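Side-chain contacts in malonyl CoA:acyl carrier protein malonyltransferase (Streptomyces coelicolor, PDB 1NM2), which probably transfers the malonyl group from malonyl-CoA to holo-acyl carrier protein, supplying malonyl-ACP for fatty acid biosynthesis: residues 121-124 with 125-129; 199-203 with 204-208; 249-252 with 253-256; 256-259 with 260-264; 308-311 with 312-315. All coordinates share one frame; numbering follows the deposited sequence.

Contact 1: residues 121-124 with 125-129; sequences RRRG and LAMAE. With ACY (acetic acid), chain D.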
loop_
_atom_site.group_PDB
_atom_site.type_symbol
_atom_site.label_atom_id
_atom_site.label_comp_id
_atom_site.label_asym_id
_atom_site.label_seq_id
_atom_site.Cartn_x
_atom_site.Cartn_y
_atom_site.Cartn_z
ATOM N N ARG A 121 6.499 -9.094 -6.546
ATOM C CA ARG A 121 6.408 -9.373 -7.980
ATOM C C ARG A 121 5.398 -10.527 -8.075
ATOM O O ARG A 121 4.494 -10.513 -8.903
ATOM C CB ARG A 121 7.767 -9.840 -8.520
ATOM C CG ARG A 121 8.072 -9.549 -10.001
ATOM C CD ARG A 121 6.872 -9.609 -10.934
ATOM N NE ARG A 121 7.248 -10.074 -12.270
ATOM C CZ ARG A 121 6.682 -9.665 -13.404
ATOM N NH1 ARG A 121 5.708 -8.765 -13.383
ATOM N NH2 ARG A 121 7.080 -10.170 -14.565
ATOM N N ARG A 122 5.562 -11.522 -7.205
ATOM C CA ARG A 122 4.662 -12.675 -7.173
ATOM C C ARG A 122 3.268 -12.248 -6.709
ATOM O O ARG A 122 2.256 -12.770 -7.178
ATOM C CB ARG A 122 5.210 -13.753 -6.233
ATOM C CG ARG A 122 6.509 -14.384 -6.707
ATOM C CD ARG A 122 6.285 -15.175 -7.989
ATOM N NE ARG A 122 7.533 -15.660 -8.573
ATOM C CZ ARG A 122 7.591 -16.490 -9.611
ATOM N NH1 ARG A 122 6.468 -16.927 -10.172
ATOM N NH2 ARG A 122 8.767 -16.876 -10.092
ATOM N N ARG A 123 3.221 -11.302 -5.778
ATOM C CA ARG A 123 1.951 -10.803 -5.271
ATOM C C ARG A 123 1.145 -10.222 -6.429
ATOM O O ARG A 123 -0.024 -10.567 -6.620
ATOM C CB ARG A 123 2.190 -9.711 -4.217
ATOM C CG ARG A 123 0.922 -9.195 -3.517
ATOM C CD ARG A 123 1.282 -8.078 -2.539
ATOM N NE ARG A 123 0.208 -7.739 -1.611
ATOM C CZ ARG A 123 -0.768 -6.869 -1.858
ATOM N NH1 ARG A 123 -0.826 -6.231 -3.020
ATOM N NH2 ARG A 123 -1.681 -6.624 -0.925
ATOM N N GLY A 124 1.780 -9.345 -7.200
ATOM C CA GLY A 124 1.108 -8.711 -8.324
ATOM C C GLY A 124 0.642 -9.661 -9.413
ATOM O O GLY A 124 -0.454 -9.506 -9.951
ATOM N N LEU A 125 1.479 -10.634 -9.755
ATOM C CA LEU A 125 1.128 -11.611 -10.773
ATOM C C LEU A 125 -0.020 -12.481 -10.270
ATOM O O LEU A 125 -0.988 -12.706 -10.989
ATOM C CB LEU A 125 2.338 -12.491 -11.107
ATOM C CG LEU A 125 3.516 -11.807 -11.817
ATOM C CD1 LEU A 125 4.755 -12.680 -11.729
ATOM C CD2 LEU A 125 3.152 -11.535 -13.272
ATOM N N ALA A 126 0.081 -12.950 -9.027
ATOM C CA ALA A 126 -0.949 -13.807 -8.443
ATOM C C ALA A 126 -2.318 -13.147 -8.377
ATOM O O ALA A 126 -3.333 -13.788 -8.647
ATOM C CB ALA A 126 -0.526 -14.263 -7.039
ATOM N N MET A 127 -2.352 -11.873 -7.997
ATOM C CA MET A 127 -3.620 -11.154 -7.902
ATOM C C MET A 127 -4.190 -10.871 -9.296
ATOM O O MET A 127 -5.403 -10.855 -9.487
ATOM C CB MET A 127 -3.426 -9.859 -7.100
ATOM C CG MET A 127 -3.100 -10.131 -5.624
ATOM S SD MET A 127 -2.748 -8.684 -4.603
ATOM C CE MET A 127 -4.420 -8.119 -4.269
ATOM N N ALA A 128 -3.313 -10.668 -10.272
ATOM C CA ALA A 128 -3.769 -10.426 -11.637
ATOM C C ALA A 128 -4.431 -11.703 -12.144
ATOM O O ALA A 128 -5.530 -11.670 -12.701
ATOM C CB ALA A 128 -2.593 -10.056 -12.530
ATOM N N GLU A 129 -3.758 -12.831 -11.926
ATOM C CA GLU A 129 -4.258 -14.134 -12.358
ATOM C C GLU A 129 -5.591 -14.484 -11.694
ATOM O O GLU A 129 -6.503 -15.002 -12.344
ATOM C CB GLU A 129 -3.219 -15.215 -12.053
ATOM C CG GLU A 129 -1.958 -15.078 -12.881
ATOM C CD GLU A 129 -0.938 -16.163 -12.591
ATOM O OE1 GLU A 129 -0.043 -16.363 -13.435
ATOM O OE2 GLU A 129 -1.019 -16.809 -11.524
HETATM C C ACY D . -3.818 -4.046 -3.817
HETATM O O ACY D . -3.393 -3.744 -5.008
HETATM O OXT ACY D . -3.352 -4.942 -3.035
HETATM C CH3 ACY D . -4.996 -3.202 -3.357
#

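Contact 2: residues 199-203 with 204-208; sequences GAFHT and RHMAP. With ACY (acetic acid), chain D.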
loop_
_atom_site.group_PDB
_atom_site.type_symbol
_atom_site.label_atom_id
_atom_site.label_comp_id
_atom_site.label_asym_id
_atom_site.label_seq_id
_atom_site.Cartn_x
_atom_site.Cartn_y
_atom_site.Cartn_z
ATOM N N GLY A 199 -9.451 -6.515 -10.370
ATOM C CA GLY A 199 -10.499 -7.291 -9.737
ATOM C C GLY A 199 -10.819 -6.931 -8.299
ATOM O O GLY A 199 -10.425 -5.878 -7.801
ATOM N N ALA A 200 -11.554 -7.822 -7.640
ATOM C CA ALA A 200 -11.954 -7.621 -6.259
ATOM C C ALA A 200 -10.825 -7.975 -5.299
ATOM O O ALA A 200 -10.878 -8.996 -4.614
ATOM C CB ALA A 200 -13.192 -8.465 -5.952
ATOM N N PHE A 201 -9.797 -7.130 -5.258
ATOM C CA PHE A 201 -8.674 -7.362 -4.358
ATOM C C PHE A 201 -9.217 -7.254 -2.943
ATOM O O PHE A 201 -10.237 -6.601 -2.719
ATOM C CB PHE A 201 -7.590 -6.301 -4.573
ATOM C CG PHE A 201 -7.021 -6.281 -5.964
ATOM C CD1 PHE A 201 -6.496 -5.106 -6.494
ATOM C CD2 PHE A 201 -6.990 -7.435 -6.739
ATOM C CE1 PHE A 201 -5.949 -5.080 -7.779
ATOM C CE2 PHE A 201 -6.446 -7.421 -8.023
ATOM C CZ PHE A 201 -5.924 -6.238 -8.543
ATOM N N HIS A 202 -8.543 -7.906 -2.003
ATOM C CA HIS A 202 -8.931 -7.892 -0.601
ATOM C C HIS A 202 -10.296 -8.497 -0.296
ATOM O O HIS A 202 -11.017 -8.026 0.584
ATOM C CB HIS A 202 -8.816 -6.468 -0.063
ATOM C CG HIS A 202 -7.422 -5.928 -0.148
ATOM N ND1 HIS A 202 -6.392 -6.420 0.623
ATOM C CD2 HIS A 202 -6.864 -5.030 -0.995
ATOM C CE1 HIS A 202 -5.256 -5.856 0.250
ATOM N NE2 HIS A 202 -5.515 -5.009 -0.731
ATOM N N THR A 203 -10.622 -9.561 -1.027
ATOM C CA THR A 203 -11.867 -10.309 -0.851
ATOM C C THR A 203 -11.526 -11.778 -1.108
ATOM O O THR A 203 -10.420 -12.101 -1.565
ATOM C CB THR A 203 -12.961 -9.905 -1.867
ATOM O OG1 THR A 203 -12.619 -10.420 -3.161
ATOM C CG2 THR A 203 -13.108 -8.395 -1.931
ATOM N N ARG A 204 -12.478 -12.661 -0.820
ATOM C CA ARG A 204 -12.288 -14.093 -1.017
ATOM C C ARG A 204 -11.979 -14.417 -2.475
ATOM O O ARG A 204 -11.503 -15.513 -2.792
ATOM C CB ARG A 204 -13.545 -14.859 -0.596
ATOM C CG ARG A 204 -14.742 -14.618 -1.506
ATOM C CD ARG A 204 -15.860 -15.616 -1.228
ATOM N NE ARG A 204 -16.935 -15.512 -2.211
ATOM C CZ ARG A 204 -17.698 -14.435 -2.370
ATOM N NH1 ARG A 204 -17.507 -13.365 -1.607
ATOM N NH2 ARG A 204 -18.648 -14.424 -3.299
ATOM N N HIS A 205 -12.273 -13.480 -3.369
ATOM C CA HIS A 205 -11.991 -13.714 -4.776
ATOM C C HIS A 205 -10.488 -13.834 -5.018
ATOM O O HIS A 205 -10.065 -14.268 -6.084
ATOM C CB HIS A 205 -12.591 -12.600 -5.642
ATOM C CG HIS A 205 -14.069 -12.733 -5.846
ATOM N ND1 HIS A 205 -14.986 -11.903 -5.235
ATOM C CD2 HIS A 205 -14.791 -13.629 -6.559
ATOM C CE1 HIS A 205 -16.208 -12.285 -5.562
ATOM N NE2 HIS A 205 -16.117 -13.331 -6.364
ATOM N N MET A 206 -9.691 -13.457 -4.018
ATOM C CA MET A 206 -8.227 -13.539 -4.113
ATOM C C MET A 206 -7.689 -14.806 -3.447
ATOM O O MET A 206 -6.475 -14.965 -3.296
ATOM C CB MET A 206 -7.572 -12.318 -3.450
ATOM C CG MET A 206 -7.741 -11.008 -4.212
ATOM S SD MET A 206 -7.013 -11.064 -5.869
ATOM C CE MET A 206 -8.497 -11.195 -6.855
ATOM N N ALA A 207 -8.591 -15.699 -3.045
ATOM C CA ALA A 207 -8.199 -16.946 -2.393
ATOM C C ALA A 207 -7.093 -17.676 -3.148
ATOM O O ALA A 207 -6.130 -18.144 -2.540
ATOM C CB ALA A 207 -9.423 -17.873 -2.219
ATOM N N PRO A 208 -7.213 -17.788 -4.484
ATOM C CA PRO A 208 -6.159 -18.482 -5.230
ATOM C C PRO A 208 -4.836 -17.717 -5.218
ATOM O O PRO A 208 -3.779 -18.302 -5.437
ATOM C CB PRO A 208 -6.757 -18.625 -6.632
ATOM C CG PRO A 208 -7.668 -17.454 -6.741
ATOM C CD PRO A 208 -8.313 -17.379 -5.377
HETATM C C ACY D . -3.818 -4.046 -3.817
HETATM O O ACY D . -3.393 -3.744 -5.008
HETATM O OXT ACY D . -3.352 -4.942 -3.035
HETATM C CH3 ACY D . -4.996 -3.202 -3.357
#

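Contact 3: residues 249-252 with 253-256; sequences VGQV and ANPV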
loop_
_atom_site.group_PDB
_atom_site.type_symbol
_atom_site.label_atom_id
_atom_site.label_comp_id
_atom_site.label_asym_id
_atom_site.label_seq_id
_atom_site.Cartn_x
_atom_site.Cartn_y
_atom_site.Cartn_z
ATOM N N VAL A 249 0.714 -12.364 3.387
ATOM C CA VAL A 249 0.189 -13.355 2.453
ATOM C C VAL A 249 -1.337 -13.421 2.484
ATOM O O VAL A 249 -1.982 -13.506 1.439
ATOM C CB VAL A 249 0.759 -14.754 2.758
ATOM C CG1 VAL A 249 0.190 -15.778 1.781
ATOM C CG2 VAL A 249 2.281 -14.726 2.670
ATOM N N GLY A 250 -1.903 -13.375 3.685
ATOM C CA GLY A 250 -3.347 -13.433 3.832
ATOM C C GLY A 250 -4.072 -12.154 3.456
ATOM O O GLY A 250 -5.210 -12.213 2.991
ATOM N N GLN A 251 -3.420 -11.004 3.641
ATOM C CA GLN A 251 -4.026 -9.708 3.336
ATOM C C GLN A 251 -4.522 -9.513 1.908
ATOM O O GLN A 251 -5.373 -8.658 1.670
ATOM C CB GLN A 251 -3.067 -8.551 3.673
ATOM C CG GLN A 251 -3.183 -8.019 5.104
ATOM C CD GLN A 251 -4.611 -7.655 5.483
ATOM O OE1 GLN A 251 -5.209 -6.716 4.933
ATOM N NE2 GLN A 251 -5.170 -8.402 6.420
ATOM N N VAL A 252 -4.003 -10.276 0.953
ATOM C CA VAL A 252 -4.465 -10.105 -0.423
ATOM C C VAL A 252 -5.951 -10.448 -0.512
ATOM O O VAL A 252 -6.639 -10.016 -1.443
ATOM C CB VAL A 252 -3.679 -10.995 -1.427
ATOM C CG1 VAL A 252 -2.181 -10.697 -1.331
ATOM C CG2 VAL A 252 -3.966 -12.462 -1.170
ATOM N N ALA A 253 -6.445 -11.209 0.464
ATOM C CA ALA A 253 -7.854 -11.606 0.475
ATOM C C ALA A 253 -8.651 -11.083 1.673
ATOM O O ALA A 253 -9.808 -11.470 1.881
ATOM C CB ALA A 253 -7.961 -13.127 0.408
ATOM N N ASN A 254 -8.037 -10.207 2.460
ATOM C CA ASN A 254 -8.691 -9.634 3.634
ATOM C C ASN A 254 -8.803 -8.115 3.483
ATOM O O ASN A 254 -7.950 -7.481 2.868
ATOM C CB ASN A 254 -7.880 -9.942 4.904
ATOM C CG ASN A 254 -8.156 -11.327 5.474
ATOM O OD1 ASN A 254 -7.382 -11.829 6.291
ATOM N ND2 ASN A 254 -9.263 -11.937 5.072
ATOM N N PRO A 255 -9.858 -7.513 4.055
ATOM C CA PRO A 255 -10.060 -6.058 3.978
ATOM C C PRO A 255 -8.863 -5.269 4.529
ATOM O O PRO A 255 -8.174 -5.728 5.442
ATOM C CB PRO A 255 -11.306 -5.840 4.832
ATOM C CG PRO A 255 -12.082 -7.119 4.632
ATOM C CD PRO A 255 -10.990 -8.166 4.742
ATOM N N VAL A 256 -8.625 -4.083 3.974
ATOM C CA VAL A 256 -7.539 -3.220 4.433
ATOM C C VAL A 256 -8.116 -2.257 5.473
ATOM O O VAL A 256 -8.875 -1.348 5.135
ATOM C CB VAL A 256 -6.936 -2.384 3.273
ATOM C CG1 VAL A 256 -5.947 -1.367 3.824
ATOM C CG2 VAL A 256 -6.235 -3.300 2.262
#

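Contact 4: residues 256-259 with 260-264; sequences VRWD and LCMET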
loop_
_atom_site.group_PDB
_atom_site.type_symbol
_atom_site.label_atom_id
_atom_site.label_comp_id
_atom_site.label_asym_id
_atom_site.label_seq_id
_atom_site.Cartn_x
_atom_site.Cartn_y
_atom_site.Cartn_z
ATOM N N VAL A 256 -8.625 -4.083 3.974
ATOM C CA VAL A 256 -7.539 -3.220 4.433
ATOM C C VAL A 256 -8.116 -2.257 5.473
ATOM O O VAL A 256 -8.875 -1.348 5.135
ATOM C CB VAL A 256 -6.936 -2.384 3.273
ATOM C CG1 VAL A 256 -5.947 -1.367 3.824
ATOM C CG2 VAL A 256 -6.235 -3.300 2.262
ATOM N N ARG A 257 -7.765 -2.459 6.739
ATOM C CA ARG A 257 -8.266 -1.586 7.789
ATOM C C ARG A 257 -7.276 -0.472 8.083
ATOM O O ARG A 257 -6.667 -0.434 9.155
ATOM C CB ARG A 257 -8.552 -2.385 9.066
ATOM C CG ARG A 257 -9.715 -3.366 8.913
ATOM C CD ARG A 257 -10.971 -2.646 8.432
ATOM N NE ARG A 257 -11.430 -1.648 9.394
ATOM C CZ ARG A 257 -12.026 -1.939 10.548
ATOM N NH1 ARG A 257 -12.408 -0.964 11.367
ATOM N NH2 ARG A 257 -12.256 -3.203 10.879
ATOM N N TRP A 258 -7.117 0.432 7.123
ATOM C CA TRP A 258 -6.198 1.551 7.291
ATOM C C TRP A 258 -6.725 2.470 8.387
ATOM O O TRP A 258 -5.955 3.178 9.042
ATOM C CB TRP A 258 -6.039 2.332 5.984
ATOM C CG TRP A 258 -4.949 3.359 6.076
ATOM C CD1 TRP A 258 -5.090 4.720 6.058
ATOM C CD2 TRP A 258 -3.556 3.102 6.269
ATOM N NE1 TRP A 258 -3.866 5.328 6.235
ATOM C CE2 TRP A 258 -2.906 4.357 6.363
ATOM C CE3 TRP A 258 -2.791 1.932 6.376
ATOM C CZ2 TRP A 258 -1.525 4.474 6.557
ATOM C CZ3 TRP A 258 -1.418 2.047 6.571
ATOM C CH2 TRP A 258 -0.799 3.312 6.658
ATOM N N ASP A 259 -8.041 2.448 8.591
ATOM C CA ASP A 259 -8.656 3.260 9.633
ATOM C C ASP A 259 -8.068 2.881 10.997
ATOM O O ASP A 259 -7.699 3.746 11.799
ATOM C CB ASP A 259 -10.180 3.049 9.655
ATOM C CG ASP A 259 -10.574 1.611 9.958
ATOM O OD1 ASP A 259 -11.522 1.417 10.751
ATOM O OD2 ASP A 259 -9.953 0.676 9.403
ATOM N N LEU A 260 -7.974 1.581 11.250
ATOM C CA LEU A 260 -7.438 1.084 12.511
ATOM C C LEU A 260 -5.941 1.343 12.633
ATOM O O LEU A 260 -5.420 1.500 13.733
ATOM C CB LEU A 260 -7.725 -0.412 12.651
ATOM C CG LEU A 260 -9.225 -0.726 12.731
ATOM C CD1 LEU A 260 -9.446 -2.226 12.844
ATOM C CD2 LEU A 260 -9.821 0.007 13.925
ATOM N N CYS A 261 -5.246 1.372 11.504
ATOM C CA CYS A 261 -3.820 1.637 11.535
ATOM C C CYS A 261 -3.606 3.066 12.047
ATOM O O CYS A 261 -2.721 3.312 12.869
ATOM C CB CYS A 261 -3.213 1.462 10.141
ATOM S SG CYS A 261 -3.140 -0.267 9.596
ATOM N N MET A 262 -4.421 4.003 11.571
ATOM C CA MET A 262 -4.299 5.391 12.008
ATOM C C MET A 262 -4.695 5.538 13.474
ATOM O O MET A 262 -4.124 6.360 14.188
ATOM C CB MET A 262 -5.140 6.332 11.125
ATOM C CG MET A 262 -4.566 6.524 9.702
ATOM S SD MET A 262 -5.274 7.902 8.750
ATOM C CE MET A 262 -6.911 7.252 8.384
ATOM N N GLU A 263 -5.670 4.745 13.920
ATOM C CA GLU A 263 -6.094 4.777 15.320
ATOM C C GLU A 263 -4.907 4.349 16.185
ATOM O O GLU A 263 -4.668 4.895 17.259
ATOM C CB GLU A 263 -7.263 3.816 15.561
ATOM C CG GLU A 263 -8.592 4.266 14.979
ATOM C CD GLU A 263 -9.070 5.576 15.580
ATOM O OE1 GLU A 263 -9.029 5.706 16.824
ATOM O OE2 GLU A 263 -9.488 6.470 14.811
ATOM N N THR A 264 -4.164 3.357 15.705
ATOM C CA THR A 264 -2.998 2.863 16.423
ATOM C C THR A 264 -1.891 3.922 16.450
ATOM O O THR A 264 -1.193 4.073 17.458
ATOM C CB THR A 264 -2.493 1.554 15.784
ATOM O OG1 THR A 264 -3.414 0.504 16.103
ATOM C CG2 THR A 264 -1.107 1.183 16.292
HETATM O O HOH W 1 -8.869 6.313 11.671
#

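Contact 5: residues 308-311 with 312-315; sequences RELV and AEHT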
loop_
_atom_site.group_PDB
_atom_site.type_symbol
_atom_site.label_atom_id
_atom_site.label_comp_id
_atom_site.label_asym_id
_atom_site.label_seq_id
_atom_site.Cartn_x
_atom_site.Cartn_y
_atom_site.Cartn_z
ATOM N N ARG A 308 14.259 15.580 5.900
ATOM C CA ARG A 308 15.349 15.413 6.858
ATOM C C ARG A 308 15.113 16.272 8.100
ATOM O O ARG A 308 15.379 15.841 9.223
ATOM C CB ARG A 308 16.687 15.803 6.229
ATOM C CG ARG A 308 17.041 15.067 4.951
ATOM C CD ARG A 308 18.309 15.665 4.345
ATOM N NE ARG A 308 18.504 15.271 2.949
ATOM C CZ ARG A 308 18.804 14.040 2.551
ATOM N NH1 ARG A 308 18.949 13.070 3.444
ATOM N NH2 ARG A 308 18.951 13.778 1.260
ATOM N N GLU A 309 14.615 17.489 7.894
ATOM C CA GLU A 309 14.345 18.388 9.013
ATOM C C GLU A 309 13.277 17.774 9.907
ATOM O O GLU A 309 13.392 17.779 11.135
ATOM C CB GLU A 309 13.850 19.745 8.511
ATOM C CG GLU A 309 14.719 20.374 7.439
ATOM C CD GLU A 309 14.178 21.710 6.973
ATOM O OE1 GLU A 309 12.972 21.790 6.642
ATOM O OE2 GLU A 309 14.960 22.682 6.934
ATOM N N LEU A 310 12.233 17.243 9.279
ATOM C CA LEU A 310 11.140 16.629 10.012
ATOM C C LEU A 310 11.650 15.412 10.778
ATOM O O LEU A 310 11.285 15.195 11.934
ATOM C CB LEU A 310 10.029 16.222 9.046
ATOM C CG LEU A 310 8.663 15.929 9.669
ATOM C CD1 LEU A 310 8.218 17.116 10.523
ATOM C CD2 LEU A 310 7.652 15.654 8.561
ATOM N N VAL A 311 12.498 14.618 10.131
ATOM C CA VAL A 311 13.058 13.442 10.779
ATOM C C VAL A 311 13.847 13.872 12.013
ATOM O O VAL A 311 13.607 13.384 13.112
ATOM C CB VAL A 311 13.996 12.658 9.824
ATOM C CG1 VAL A 311 14.741 11.581 10.587
ATOM C CG2 VAL A 311 13.186 12.021 8.713
ATOM N N ALA A 312 14.773 14.805 11.825
ATOM C CA ALA A 312 15.603 15.294 12.918
ATOM C C ALA A 312 14.823 15.737 14.160
ATOM O O ALA A 312 15.197 15.399 15.283
ATOM C CB ALA A 312 16.481 16.443 12.423
ATOM N N GLU A 313 13.740 16.487 13.968
ATOM C CA GLU A 313 12.969 16.971 15.109
ATOM C C GLU A 313 11.952 15.990 15.689
ATOM O O GLU A 313 11.314 16.285 16.699
ATOM C CB GLU A 313 12.264 18.282 14.754
ATOM C CG GLU A 313 11.239 18.173 13.647
ATOM C CD GLU A 313 10.394 19.430 13.518
ATOM O OE1 GLU A 313 9.705 19.784 14.500
ATOM O OE2 GLU A 313 10.415 20.063 12.437
ATOM N N HIS A 314 11.802 14.824 15.069
ATOM C CA HIS A 314 10.842 13.843 15.562
ATOM C C HIS A 314 11.444 12.479 15.888
ATOM O O HIS A 314 10.725 11.552 16.253
ATOM C CB HIS A 314 9.703 13.686 14.552
ATOM C CG HIS A 314 8.742 14.832 14.547
ATOM N ND1 HIS A 314 7.714 14.945 15.460
ATOM C CD2 HIS A 314 8.667 15.933 13.761
ATOM C CE1 HIS A 314 7.047 16.063 15.234
ATOM N NE2 HIS A 314 7.605 16.681 14.209
ATOM N N THR A 315 12.762 12.360 15.762
ATOM C CA THR A 315 13.440 11.104 16.058
ATOM C C THR A 315 14.380 11.259 17.258
ATOM O O THR A 315 15.583 11.011 17.171
ATOM C CB THR A 315 14.248 10.596 14.837
ATOM O OG1 THR A 315 14.874 9.351 15.167
ATOM C CG2 THR A 315 15.317 11.600 14.438
#

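Contact 1: residues 121-124 with 125-129
The guanidinium of Arg123 has Met127 over one face and a bound acetate at its edge. Met127 SD stands 3.5 Å above that plane, displaced toward the rim, and is nearest to Arg123 NH1. The acetate lies close to the plane, where its OXT takes two bonds: one from Arg123 NH1 at 2.8 Å and 153°, the other from Arg123 NH2, longer at 3.2 Å and more bent. Arg123 gets there by leaving the helix with CG anti to the backbone N (chi1 -175°) and running extended to NE, while Met127 bends at its last torsion, which carries CE to 3.6 Å from acetate OXT. Two residues earlier along the helix, Leu125 CD1 sits over a face of the Arg121 guanidinium, 3.6 Å from Arg121 NE. Beneath both pairs run the i to i+4 bonds of a regular helix, such as Met127 N to Arg123 O at 3.0 Å. Ser98 OG also binds the acetate, which here mimics a malonyl group, consistent with Arg123 being the group that receives the malonyl carboxylate. The guanidinium has protein partners too: NH1 bonds to Gln61 OE1 and NH2 to Ser98 OG. Within helix 113-132, Met127 packs on Gln61 of helix 57-75 and on Phe201, Arg123 touches the loops bearing Val99 and Val252, and Ala126 packs on Ala209 and Lys212 of helix 207-217.

Contact 2: residues 199-203 with 204-208
Between Thr203 and Met206 the chain makes one tight turn, closed by Met206 N to Thr203 O at 2.9 Å. This 3-10 segment, 204-206, leads into helix 207-217, with Met206 at its N-cap position; upstream, Ala200 centres an inverse gamma turn. The Thr203 hydroxyl ties these two bends together. With OG1 set between the backbone N and the carbonyl carbon (chi1 73°), it donates to Ala200 O at 2.7 Å and accepts from His205 N at 3.1 Å. OG1 also lies at the edge of the His205 ring, near its plane, where His205 ND1 gives a weak bond. Met206, bent at its second and third torsions, brings SD to 3.7 Å from Phe201 CD2, a Met-aromatic contact at the ring edge, 77° off the ring normal. His202 points the other way, into the active site: its NE2 bonds to Ser98 OG and, weakly, to the acetate OXT at 3.2 Å, while ND1 bonds to Asn254 O. The chemistry is thus divided: the threonine hydroxyl, both donor and acceptor, fixes the backbone, and the imidazole, held at both nitrogens, meets Ser98 in a manner consistent with a Ser-His catalytic pair.

Contact 3: residues 249-252 with 253-256
Gln251 and Asn254 meet across a type I beta turn from Gln251 to Asn254, where helix 241-251 gives way to loop, and the tight part of the contact is its backbone. Ala253 N reaches Gly250 O at 3.0 Å, and Asn254 N reaches Gln251 O at 3.2 Å. The Gln251 side chain folds back at chi2 (-52°), which brings its amide across the Asn254 side chain at about a right angle, the two amide planes 52° apart; the end of the glutamine also comes near Pro255 O. With an alanine in place of Gln251, Asn254 CB and the Pro255 carbonyl would probably lose the group packed against them, and this part of the turn would be freer to shift. The looser side is formed by partly exposed residues. There the Asn254 amide has a weak bond from ND2 to the neighbouring Ala253 O, 3.3 Å long and bent to 131°, and Ala253 CB stands 4.3 Å from Val252 CG2. The buried Val252 turns instead toward Val210, Leu213 and Met127. Asn254 O accepts a bond from His202 ND1, and Gln251 O a weak one. This is consistent with the way a turn's carbonyls orient the catalytic histidine in FabD-type acyltransferases.

Contact 4: residues 256-259 with 260-264
Leu260 crosses Arg257 at a slant, its CD1 centred over one face of the guanidinium, 3.4 Å above the plane. The arginine is curled to receive it. With CG anti to the carbonyl carbon (chi1 -67°) and further bends at chi2 and chi3, the chain curls toward Asp259 and Leu260, and the guanidinium turns its NE side to Asp259. In a side-on salt bridge, two nitrogens grip that carboxylate, one to each oxygen. Arg257 NH1 meets Asp259 OD1 at 2.6 Å on its syn lone pair, nearly in the guanidinium plane, whereas Arg257 NE meets Asp259 OD2 at 2.8 Å with a tilt from that plane. Asp259 and Leu260 run side by side, pointing the same way, so one arginine is held at its edge by charge and on its face by a methyl.

Trp258 serves the buried side. Cys261 CB sits over the six-membered ring, 4.2 Å from its centroid, a CH-pi contact 26° off the normal, while the cysteine sulfur approaches obliquely. Met262 crosses the indole at about a right angle, its SD making an oblique Met-aromatic contact. Leu282 and Leu285 of helix 281-289 also touch the indole, and His97 meets it ring to ring. At the helix start Arg257 takes the N-cap position, its O accepting from Cys261 N at 3.3 Å. A carboxylate in the first turn, close to the helix N-terminus, is likely to be stabilised by the helix dipole as well as by the arginine, and this would tend to favour the ionised form.

Contact 5: residues 308-311 with 312-315
Ala312 N donates to Arg308 O at 2.9 Å and 173°, the shortest sound polar bond here and almost straight. The next rung, Glu313 N to Glu309 O, measures 3.1 Å. Both are ordinary i to i+4 bonds of helix 304-314, near its C-terminal end. Beyond them the pattern is less certain, because the modelled place of Val311 O is unsure.

The main side-chain meeting is between Leu310 and His314, which cross at a slant. Leu310 CD1 comes within 3.5 Å of His314 CD2 and also approaches NE2, so the methyl addresses the CD2-NE2 side of the imidazole. Leu310 starts with CG anti to the backbone N (chi1 -163°), which swings its branches forward along the helix to that ring. Its carbonyl oxygen lies at the ring's edge, in the plane, 3.3 Å from His314 CD2.

His314 ND1 bonds to Thr271 OG1, and its ring also meets that of His1. Leu310 and Val311 rest on Ile274 of strand 272-275, and Leu310 also touches Lys294 and Leu296 of the outermost strand 294-297, placing the helix against the edge region of the parallel sheet. Replacing His314 by an alanine would probably leave Thr271 OG1 without this partner and Leu310 CD1 without the imidazole atoms it touches. Glu309 OE1 and Glu313 OE2 are 6.6 Å apart, a spacing at which any repulsion is likely to be mild, and Glu313 OE2 has a long, weak ion pair with Lys294 NZ; the imidazole, by contrast, joins an apolar contact to a polar bond with Thr271.

How the contacts relate
Along the chain the contacts follow in numerical order. Contacts 1, 2 and 3 cluster round the active site: centres of contacts 2 and 3 are about 8 Å apart and those of contacts 1 and 2 about 11 Å. Helix 113-132, the loop into helix 207-217 and the turn after helix 241-251 converge there. Contact 4 shares Val256 with contact 3 and carries the chain from strand 256-257, an outermost strand of the mixed sheet, into helix 258-267. Val256 packs on His202, linking contacts 2 and 4. Parts distant in sequence thus gather round the acetate, consistent with binding the malonyl group, while contact 5, beside the parallel sheet, is remote, its nearest atoms about 26 Å from contact 1.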